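Local structure of L-lactate dehydrogenase (Trichomonas vaginalis, 4UUL) at residues 17-20 with 21-25; 28-31 with 32-35; 243-246 with 247-251. The protein probably interconverts lactate and pyruvate, and perhaps malate and oxaloacetate, with NAD as cofactor. The protein carries 1 engineered substitution. All coordinates share one frame; numbering follows the deposited sequence. Where two conformers were deposited one is given.

Contact 1 (17-20 with 21-25); sequences GYIL and SHWIA
The carbonyl oxygen of Tyr18 is gripped twice by His22. Its main bond is to the imidazole, with ND1 of His22 donating to O of Tyr18 at 2.9 Å and an N-H...O angle of 167°. The oxygen lies almost in the imidazole plane, so the ring meets it edge-on. His22 N also reaches the same O of Tyr18, but weakly, at 3.4 Å. The setting is the first helix of the Rossmann fold, which follows the glycine-rich NAD-binding loop and forms the middle of the beta-alpha-beta unit of strands 5-10 and 35-40; Gly17 ends the run 11-17 that is predicted to bind NAD(+). With CG of His22 beside its backbone N (chi1 -78°), the imidazole folds back along the helix toward Tyr18. There the two rings make a T-shaped pair, the His22 edge toward the Tyr18 face, with planes at 60°. Ser21 OG also turns back over the preceding turn, 2.8 Å from Gly17 O and 3.0 Å from Tyr18 O, and its one proton may serve either carbonyl. The Tyr18 hydroxyl is bound by Glu55 of helix 46-57 and by Ala242 N of the second subunit, and Arg236 of that subunit makes a cation-pi contact with the ring. On another side of the helix, Leu20 and Ile24 lie alongside each other, pointing the same way, and Ile24 packs onward against Val35 and Leu37 of the next strand. The branches of Leu20 and Ile24 meet methyl to methyl, with CD1 of Leu20 3.7 Å from CD1 of Ile24.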
ATOM      1  N   GLY B  17       7.002   5.888  -4.149  1.00 14.18           N
ATOM      2  CA  GLY B  17       7.499   4.754  -4.887  1.00 14.22           C
ATOM      3  C   GLY B  17       7.414   3.440  -4.138  1.00 13.73           C
ATOM      4  O   GLY B  17       7.141   2.375  -4.710  1.00 14.20           O
ATOM      5  N   TYR B  18       7.706   3.534  -2.856  1.00 13.61           N
ATOM      6  CA  TYR B  18       7.685   2.371  -1.966  1.00 14.29           C
ATOM      7  C   TYR B  18       6.282   1.746  -2.004  1.00 13.21           C
ATOM      8  O   TYR B  18       6.118   0.512  -2.158  1.00 15.03           O
ATOM      9  CB  TYR B  18       8.033   2.819  -0.568  1.00 15.77           C
ATOM     10  CG  TYR B  18       8.088   1.743   0.494  1.00 15.25           C
ATOM     11  CD1 TYR B  18       9.127   0.832   0.547  1.00 16.95           C
ATOM     12  CD2 TYR B  18       7.155   1.680   1.466  1.00 16.01           C
ATOM     13  CE1 TYR B  18       9.212  -0.138   1.545  1.00 16.82           C
ATOM     14  CE2 TYR B  18       7.232   0.757   2.470  1.00 16.81           C
ATOM     15  CZ  TYR B  18       8.252  -0.146   2.506  1.00 15.63           C
ATOM     16  OH  TYR B  18       8.301  -1.004   3.553  1.00 16.68           O
ATOM     17  N   ILE B  19       5.256   2.563  -1.777  1.00 12.79           N
ATOM     18  CA  ILE B  19       3.903   2.053  -1.698  1.00 12.95           C
ATOM     19  C   ILE B  19       3.406   1.623  -3.100  1.00 13.30           C
ATOM     20  O   ILE B  19       2.737   0.605  -3.258  1.00 13.56           O
ATOM     21  CB  ILE B  19       2.923   3.058  -1.014  1.00 15.05           C
ATOM     22  CG1 ILE B  19       3.409   3.409   0.383  1.00 17.94           C
ATOM     23  CG2 ILE B  19       1.518   2.527  -1.017  1.00 15.89           C
ATOM     24  CD1 ILE B  19       2.702   4.545   1.035  1.00 20.01           C
ATOM     25  N   LEU B  20       3.619   2.510  -4.065  1.00 12.57           N
ATOM     26  CA  LEU B  20       3.169   2.244  -5.414  1.00 12.82           C
ATOM     27  C   LEU B  20       3.713   0.945  -5.993  1.00 12.52           C
ATOM     28  O   LEU B  20       2.989   0.181  -6.629  1.00 13.80           O
ATOM     29  CB  LEU B  20       3.559   3.445  -6.265  1.00 14.79           C
ATOM     30  CG  LEU B  20       3.145   3.539  -7.691  1.00 16.40           C
ATOM     31  CD1 LEU B  20       1.611   3.504  -7.840  1.00 16.78           C
ATOM     32  CD2 LEU B  20       3.746   4.836  -8.311  1.00 18.76           C
ATOM     33  N   SER B  21       4.996   0.729  -5.816  1.00 12.59           N
ATOM     34  CA  SER B  21       5.593  -0.495  -6.318  0.80 14.00           C
ATOM     35  C   SER B  21       4.958  -1.729  -5.710  1.00 12.30           C
ATOM     36  O   SER B  21       4.638  -2.654  -6.435  1.00 13.46           O
ATOM     37  CB  SER B  21       7.107  -0.506  -6.106  0.80 16.18           C
ATOM     38  OG  SER B  21       7.444  -0.431  -4.729  0.80 16.61           O
ATOM     39  N   HIS B  22       4.755  -1.727  -4.399  1.00 13.09           N
ATOM     40  CA  HIS B  22       4.124  -2.888  -3.789  1.00 12.88           C
ATOM     41  C   HIS B  22       2.666  -3.075  -4.231  1.00 12.45           C
ATOM     42  O   HIS B  22       2.216  -4.188  -4.486  1.00 14.09           O
ATOM     43  CB  HIS B  22       4.205  -2.798  -2.264  1.00 13.67           C
ATOM     44  CG  HIS B  22       5.534  -3.167  -1.680  1.00 13.81           C
ATOM     45  ND1 HIS B  22       6.577  -2.286  -1.563  1.00 14.61           N
ATOM     46  CD2 HIS B  22       5.984  -4.345  -1.173  1.00 13.30           C
ATOM     47  CE1 HIS B  22       7.619  -2.917  -1.038  1.00 15.24           C
ATOM     48  NE2 HIS B  22       7.282  -4.161  -0.803  1.00 15.07           N
ATOM     49  N   TRP B  23       1.965  -1.971  -4.372  0.54 12.03           N
ATOM     50  CA  TRP B  23       0.564  -2.016  -4.731  0.54 12.89           C
ATOM     51  C   TRP B  23       0.430  -2.581  -6.131  0.54 13.24           C
ATOM     52  O   TRP B  23      -0.369  -3.475  -6.384  0.54 14.70           O
ATOM     53  CB  TRP B  23      -0.032  -0.624  -4.605  0.54 14.05           C
ATOM     54  CG  TRP B  23      -1.529  -0.571  -4.286  0.54 16.35           C
ATOM     55  CD1 TRP B  23      -2.437  -1.567  -4.461  0.54 20.40           C
ATOM     56  CD2 TRP B  23      -2.249   0.514  -3.673  0.54 16.65           C
ATOM     57  NE1 TRP B  23      -3.698  -1.146  -4.080  0.54 22.48           N
ATOM     58  CE2 TRP B  23      -3.602   0.119  -3.566  0.54 20.26           C
ATOM     59  CE3 TRP B  23      -1.884   1.767  -3.211  0.54 19.44           C
ATOM     60  CZ2 TRP B  23      -4.576   0.934  -3.005  0.54 21.00           C
ATOM     61  CZ3 TRP B  23      -2.856   2.577  -2.662  0.54 22.10           C
ATOM     62  CH2 TRP B  23      -4.180   2.162  -2.572  0.54 21.81           C
ATOM     63  N   ILE B  24       1.250  -2.099  -7.043  1.00 13.34           N
ATOM     64  CA  ILE B  24       1.241  -2.611  -8.415  1.00 13.97           C
ATOM     65  C   ILE B  24       1.653  -4.096  -8.451  1.00 14.28           C
ATOM     66  O   ILE B  24       1.032  -4.924  -9.136  1.00 14.51           O
ATOM     67  CB  ILE B  24       2.146  -1.770  -9.321  1.00 14.24           C
ATOM     68  CG1 ILE B  24       1.511  -0.373  -9.490  1.00 14.55           C
ATOM     69  CG2 ILE B  24       2.294  -2.422 -10.705  1.00 14.63           C
ATOM     70  CD1 ILE B  24       2.386   0.629 -10.113  1.00 14.99           C
ATOM     71  N   ALA B  25       2.701  -4.441  -7.703  1.00 13.25           N
ATOM     72  CA  ALA B  25       3.186  -5.817  -7.689  1.00 13.40           C
ATOM     73  C   ALA B  25       2.159  -6.792  -7.119  1.00 14.97           C
ATOM     74  O   ALA B  25       2.219  -7.983  -7.431  1.00 15.54           O
ATOM     75  CB  ALA B  25       4.468  -5.936  -6.944  1.00 14.21           C
TER

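Contact 2 (28-31 with 32-35); sequences ELYG and DRQV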
ATOM      1  N   GLU B  28      -2.906  -5.101  -8.423  1.00 17.65           N
ATOM      2  CA  GLU B  28      -4.040  -4.190  -8.434  1.00 19.83           C
ATOM      3  C   GLU B  28      -4.184  -3.390  -9.725  1.00 20.21           C
ATOM      4  O   GLU B  28      -5.285  -2.960 -10.045  1.00 24.71           O
ATOM      5  CB  GLU B  28      -3.938  -3.222  -7.268  1.00 22.89           C
ATOM      6  CG  GLU B  28      -4.841  -1.993  -7.377  1.00 24.04           C
ATOM      7  CD  GLU B  28      -6.321  -2.336  -7.393  1.00 28.00           C
ATOM      8  OE1 GLU B  28      -6.701  -3.477  -6.985  1.00 29.95           O
ATOM      9  OE2 GLU B  28      -7.101  -1.432  -7.798  1.00 28.26           O
ATOM     10  N   LEU B  29      -3.106  -3.198 -10.466  1.00 16.21           N
ATOM     11  CA  LEU B  29      -3.166  -2.333 -11.651  1.00 15.35           C
ATOM     12  C   LEU B  29      -3.540  -3.148 -12.897  1.00 16.92           C
ATOM     13  O   LEU B  29      -4.460  -2.779 -13.609  1.00 17.94           O
ATOM     14  CB  LEU B  29      -1.816  -1.677 -11.839  1.00 15.63           C
ATOM     15  CG  LEU B  29      -1.718  -0.744 -13.045  1.00 15.24           C
ATOM     16  CD1 LEU B  29      -2.739   0.368 -12.997  1.00 16.23           C
ATOM     17  CD2 LEU B  29      -0.337  -0.099 -13.137  1.00 16.29           C
ATOM     18  N   TYR B  30      -2.833  -4.240 -13.151  1.00 16.20           N
ATOM     19  CA  TYR B  30      -2.927  -4.999 -14.402  1.00 16.50           C
ATOM     20  C   TYR B  30      -3.698  -6.320 -14.257  1.00 18.00           C
ATOM     21  O   TYR B  30      -3.704  -7.154 -15.162  1.00 20.21           O
ATOM     22  CB  TYR B  30      -1.515  -5.280 -14.929  1.00 17.94           C
ATOM     23  CG  TYR B  30      -0.995  -4.186 -15.841  1.00 16.08           C
ATOM     24  CD1 TYR B  30      -1.342  -4.149 -17.165  1.00 16.90           C
ATOM     25  CD2 TYR B  30      -0.132  -3.214 -15.353  1.00 16.93           C
ATOM     26  CE1 TYR B  30      -0.838  -3.182 -18.010  1.00 16.75           C
ATOM     27  CE2 TYR B  30       0.338  -2.206 -16.177  1.00 17.04           C
ATOM     28  CZ  TYR B  30       0.019  -2.228 -17.527  1.00 16.74           C
ATOM     29  OH  TYR B  30       0.534  -1.266 -18.346  1.00 18.17           O
ATOM     30  N   GLY B  31      -4.353  -6.508 -13.123  1.00 19.02           N
ATOM     31  CA  GLY B  31      -5.208  -7.673 -13.000  1.00 19.55           C
ATOM     32  C   GLY B  31      -4.435  -8.982 -13.026  1.00 21.27           C
ATOM     33  O   GLY B  31      -3.451  -9.118 -12.308  1.00 22.81           O
ATOM     34  N   ASP B  32      -4.874  -9.935 -13.830  1.00 22.31           N
ATOM     35  CA  ASP B  32      -4.186 -11.210 -13.890  1.00 24.48           C
ATOM     36  C   ASP B  32      -2.823 -11.160 -14.586  1.00 24.20           C
ATOM     37  O   ASP B  32      -2.063 -12.115 -14.522  1.00 26.02           O
ATOM     38  CB  ASP B  32      -5.056 -12.257 -14.604  1.00 28.02           C
ATOM     39  CG  ASP B  32      -6.284 -12.641 -13.813  1.00 32.22           C
ATOM     40  OD1 ASP B  32      -6.384 -12.299 -12.627  1.00 30.30           O
ATOM     41  OD2 ASP B  32      -7.156 -13.289 -14.389  1.00 38.39           O
ATOM     42  N   ARG B  33      -2.535 -10.075 -15.287  1.00 21.92           N
ATOM     43  CA  ARG B  33      -1.304  -9.976 -16.047  1.00 20.88           C
ATOM     44  C   ARG B  33      -0.116  -9.684 -15.127  1.00 20.22           C
ATOM     45  O   ARG B  33      -0.245  -8.910 -14.182  1.00 21.11           O
ATOM     46  CB  ARG B  33      -1.455  -8.866 -17.072  1.00 21.73           C
ATOM     47  CG  ARG B  33      -0.281  -8.750 -18.013  1.00 21.77           C
ATOM     48  CD  ARG B  33      -0.573  -7.740 -19.111  1.00 22.28           C
ATOM     49  NE  ARG B  33       0.576  -7.619 -20.005  1.00 21.66           N
ATOM     50  CZ  ARG B  33       0.739  -6.644 -20.880  1.00 24.03           C
ATOM     51  NH1 ARG B  33      -0.184  -5.703 -20.978  1.00 24.20           N
ATOM     52  NH2 ARG B  33       1.836  -6.610 -21.621  1.00 26.53           N
ATOM     53  N   GLN B  34       1.037 -10.289 -15.391  1.00 20.20           N
ATOM     54  CA  GLN B  34       2.212  -9.953 -14.604  1.00 19.38           C
ATOM     55  C   GLN B  34       2.772  -8.577 -14.931  1.00 16.92           C
ATOM     56  O   GLN B  34       2.520  -8.045 -16.035  1.00 17.91           O
ATOM     57  CB  GLN B  34       3.296 -10.977 -14.790  1.00 19.72           C
ATOM     58  CG  GLN B  34       2.981 -12.339 -14.195  1.00 23.30           C
ATOM     59  CD  GLN B  34       4.215 -13.159 -14.087  1.00 26.09           C
ATOM     60  OE1 GLN B  34       4.889 -13.425 -15.093  1.00 27.31           O
ATOM     61  NE2 GLN B  34       4.540 -13.568 -12.868  1.00 27.82           N
ATOM     62  N   VAL B  35       3.548  -8.046 -13.985  1.00 17.11           N
ATOM     63  CA  VAL B  35       4.201  -6.772 -14.145  1.00 16.15           C
ATOM     64  C   VAL B  35       5.700  -6.936 -13.933  1.00 15.81           C
ATOM     65  O   VAL B  35       6.155  -7.791 -13.171  1.00 16.94           O
ATOM     66  CB  VAL B  35       3.627  -5.716 -13.185  1.00 16.31           C
ATOM     67  CG1 VAL B  35       2.190  -5.445 -13.522  1.00 18.69           C
ATOM     68  CG2 VAL B  35       3.833  -6.117 -11.725  1.00 17.50           C
TER
HETATM   69  O   HOH W   1      -1.236  -7.338 -12.225  1.00 17.96           O
HETATM   70  O   HOH W   2      -5.064 -11.361 -10.503  1.00 27.68           O
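Tyr30 meets Val35 and Arg33 at different parts of its ring. CG1 of Val35 comes to 3.7 Å from CD2 of Tyr30, an apolar touch that reaches the ring obliquely; the same methyl also lies near CB of Tyr30. Arg33 runs beside the ring, pointing the same way, and its NH1 stops 3.9 Å from CE1 of Tyr30. The guanidinium is turned nearly perpendicular to the ring, at 85° between planes, so the two flat groups do not stack. Because the arginine chain is extended from CG to NE, it carries the charged group out along the ring. The backbone brings these side chains together through a type II' beta turn from Tyr30 to Arg33, closed by Arg33 N donating to Tyr30 O at 3.1 Å. Gly31 is the second residue of the turn, with the positive phi of 66° that this turn type needs there. The turn lies in the link between helix 15-25 and strand 35-40 of the Rossmann domain. Two waters bind the turn's carbonyl oxygens. One donates to both Gly31 O, at 2.8 Å, and Arg33 O, at 2.7 Å, tying the carbonyl oxygens together; the other donates to Asp32 OD1, at 2.7 Å, though it has more acceptors in reach than protons, and only weakly to Gly31 O. Further out, Arg33 NE is held by Glu3 O, while Tyr30 packs on Ala5 and Val7 of strand 5-10 and on Leu256 of helix 242-257. Val35 pairs through its backbone with His63 and Ala65, at the start of its strand, and its side chain rests on Ile24 of helix 15-25.

Contact 3 (243-246 with 247-251); sequences SPTK and AAIQH
Lys246 leaves the helix with CG opposite its backbone N (chi1 -176°) and then bends at its second torsion (chi2 -84°), which turns the rest of its chain forward toward the next turn and Gln250. Gln250, whose chain is straight beyond CG, brings its amide oxygen out to meet it. NZ of Lys246 donates to OE1 of Gln250 at 2.9 Å, approaching from above the amide plane and away from the lone pairs. Both ends have other partners: Lys246 NZ also bonds Cys59 O of the second subunit, and Gln250 OE1 accepts from Asn160 ND2 of helix 156-170, so this i to i+4 pair is one link in a network at the subunit boundary. The helix, 242-257, belongs to the C-terminal half of the LDH/MDH fold and lies against the Rossmann helix 15-25. On that side Thr245 and Ile249 lie alongside each other and point the same way, CG2 of Thr245 standing 4.1 Å from CD1 of Ile249. Thr245 OG1 hydrogen-bonds to Ala241 O, one turn back. Between the turns, Ile249 N donates to Thr245 O at 3.0 Å.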
ATOM      1  N   SER B 243      -2.157   8.598  -0.086  1.00 13.41           N
ATOM      2  CA  SER B 243      -3.275   9.179  -0.825  1.00 13.05           C
ATOM      3  C   SER B 243      -2.938   9.539  -2.284  1.00 11.73           C
ATOM      4  O   SER B 243      -3.738   9.229  -3.161  1.00 11.96           O
ATOM      5  CB  SER B 243      -3.992  10.296  -0.047  1.00 14.34           C
ATOM      6  OG  SER B 243      -3.097  11.325   0.248  1.00 16.04           O
ATOM      7  N   PRO B 244      -1.773  10.164  -2.565  1.00 12.80           N
ATOM      8  CA  PRO B 244      -1.449  10.341  -4.003  1.00 13.46           C
ATOM      9  C   PRO B 244      -1.223   9.014  -4.696  1.00 11.85           C
ATOM     10  O   PRO B 244      -1.543   8.897  -5.873  1.00 13.10           O
ATOM     11  CB  PRO B 244      -0.203  11.225  -3.994  1.00 15.02           C
ATOM     12  CG  PRO B 244       0.353  11.135  -2.614  1.00 15.43           C
ATOM     13  CD  PRO B 244      -0.833  10.905  -1.708  1.00 14.24           C
ATOM     14  N   THR B 245      -0.709   8.010  -3.985  1.00 12.29           N
ATOM     15  CA  THR B 245      -0.498   6.713  -4.607  1.00 12.62           C
ATOM     16  C   THR B 245      -1.837   6.099  -5.009  1.00 11.78           C
ATOM     17  O   THR B 245      -1.997   5.566  -6.110  1.00 12.35           O
ATOM     18  CB  THR B 245       0.260   5.769  -3.669  1.00 12.92           C
ATOM     19  OG1 THR B 245       1.582   6.266  -3.411  1.00 14.95           O
ATOM     20  CG2 THR B 245       0.395   4.401  -4.279  1.00 15.40           C
ATOM     21  N   LYS B 246      -2.822   6.166  -4.106  1.00 12.22           N
ATOM     22  CA  LYS B 246      -4.161   5.645  -4.352  1.00 12.01           C
ATOM     23  C   LYS B 246      -4.725   6.318  -5.618  1.00 12.43           C
ATOM     24  O   LYS B 246      -5.271   5.675  -6.502  1.00 12.28           O
ATOM     25  CB  LYS B 246      -5.031   5.850  -3.131  1.00 11.71           C
ATOM     26  CG  LYS B 246      -6.440   5.249  -3.220  1.00 12.71           C
ATOM     27  CD  LYS B 246      -7.475   6.093  -3.904  1.00 13.32           C
ATOM     28  CE  LYS B 246      -8.812   5.350  -3.954  1.00 12.60           C
ATOM     29  NZ  LYS B 246      -9.890   6.192  -4.518  1.00 14.27           N
ATOM     30  N   ALA B 247      -4.640   7.647  -5.685  1.00 11.63           N
ATOM     31  CA  ALA B 247      -5.139   8.388  -6.828  1.00 11.39           C
ATOM     32  C   ALA B 247      -4.386   8.027  -8.118  1.00 11.68           C
ATOM     33  O   ALA B 247      -4.990   7.944  -9.177  1.00 12.05           O
ATOM     34  CB  ALA B 247      -5.006   9.889  -6.565  1.00 12.72           C
ATOM     35  N   ALA B 248      -3.064   7.852  -8.024  1.00 11.34           N
ATOM     36  CA  ALA B 248      -2.261   7.506  -9.177  1.00 12.14           C
ATOM     37  C   ALA B 248      -2.650   6.172  -9.791  1.00 12.12           C
ATOM     38  O   ALA B 248      -2.797   6.039 -11.013  1.00 12.40           O
ATOM     39  CB  ALA B 248      -0.795   7.553  -8.860  1.00 12.26           C
ATOM     40  N   ILE B 249      -2.749   5.162  -8.960  0.79 12.43           N
ATOM     41  CA  ILE B 249      -3.197   3.851  -9.418  0.79 14.95           C
ATOM     42  C   ILE B 249      -4.581   3.935 -10.013  0.79 14.27           C
ATOM     43  O   ILE B 249      -4.827   3.393 -11.089  0.79 14.64           O
ATOM     44  CB  ILE B 249      -3.126   2.809  -8.296  0.79 17.39           C
ATOM     45  CG1 ILE B 249      -1.641   2.559  -7.965  0.79 20.20           C
ATOM     46  CG2 ILE B 249      -3.845   1.488  -8.669  0.79 20.15           C
ATOM     47  CD1 ILE B 249      -1.446   1.745  -6.745  0.79 23.34           C
ATOM     48  N   GLN B 250      -5.475   4.637  -9.329  1.00 13.32           N
ATOM     49  CA  GLN B 250      -6.846   4.806  -9.791  1.00 13.99           C
ATOM     50  C   GLN B 250      -6.890   5.432 -11.209  1.00 13.53           C
ATOM     51  O   GLN B 250      -7.569   4.953 -12.121  1.00 14.21           O
ATOM     52  CB  GLN B 250      -7.584   5.701  -8.805  1.00 14.74           C
ATOM     53  CG  GLN B 250      -9.030   5.973  -9.166  1.00 14.78           C
ATOM     54  CD  GLN B 250      -9.780   6.621  -8.043  1.00 13.92           C
ATOM     55  OE1 GLN B 250      -9.185   7.202  -7.106  1.00 14.08           O
ATOM     56  NE2 GLN B 250     -11.091   6.548  -8.104  1.00 15.67           N
ATOM     57  N   HIS B 251      -6.097   6.470 -11.419  1.00 12.09           N
ATOM     58  CA  HIS B 251      -6.019   7.116 -12.719  1.00 12.88           C
ATOM     59  C   HIS B 251      -5.451   6.170 -13.750  1.00 12.48           C
ATOM     60  O   HIS B 251      -6.024   5.997 -14.833  1.00 13.05           O
ATOM     61  CB  HIS B 251      -5.130   8.368 -12.580  1.00 11.68           C
ATOM     62  CG  HIS B 251      -4.887   9.141 -13.841  1.00 11.41           C
ATOM     63  ND1 HIS B 251      -5.065  10.501 -13.937  1.00 12.08           N
ATOM     64  CD2 HIS B 251      -4.348   8.756 -15.037  1.00 13.03           C
ATOM     65  CE1 HIS B 251      -4.700  10.913 -15.123  1.00 12.99           C
ATOM     66  NE2 HIS B 251      -4.241   9.882 -15.815  1.00 13.84           N
TER

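In the fold
The centres of contact 1 and contact 3 are about 11 Å apart, and their helices pack together through side chains: Ile249 CD1 comes to 3.4 Å from CG of Trp23, and Ile249 CG1 to 3.4 Å from CD1 of Leu20. Contact 2 follows contact 1 in the chain, its centre about 12 Å away; there Glu28 CB lies 3.6 Å from Trp23 CD1. It also reaches contact 3, where Glu28 CG is 3.8 Å from Ile249 CG2. Contacts 1 and 3 both touch the second subunit and lie beside the cofactor site: Thr245 packs on Ile16, a residue seen to bind NADH in this protein, though none is bound to this chain, whereas contact 2 lies away from the cofactor-binding residues.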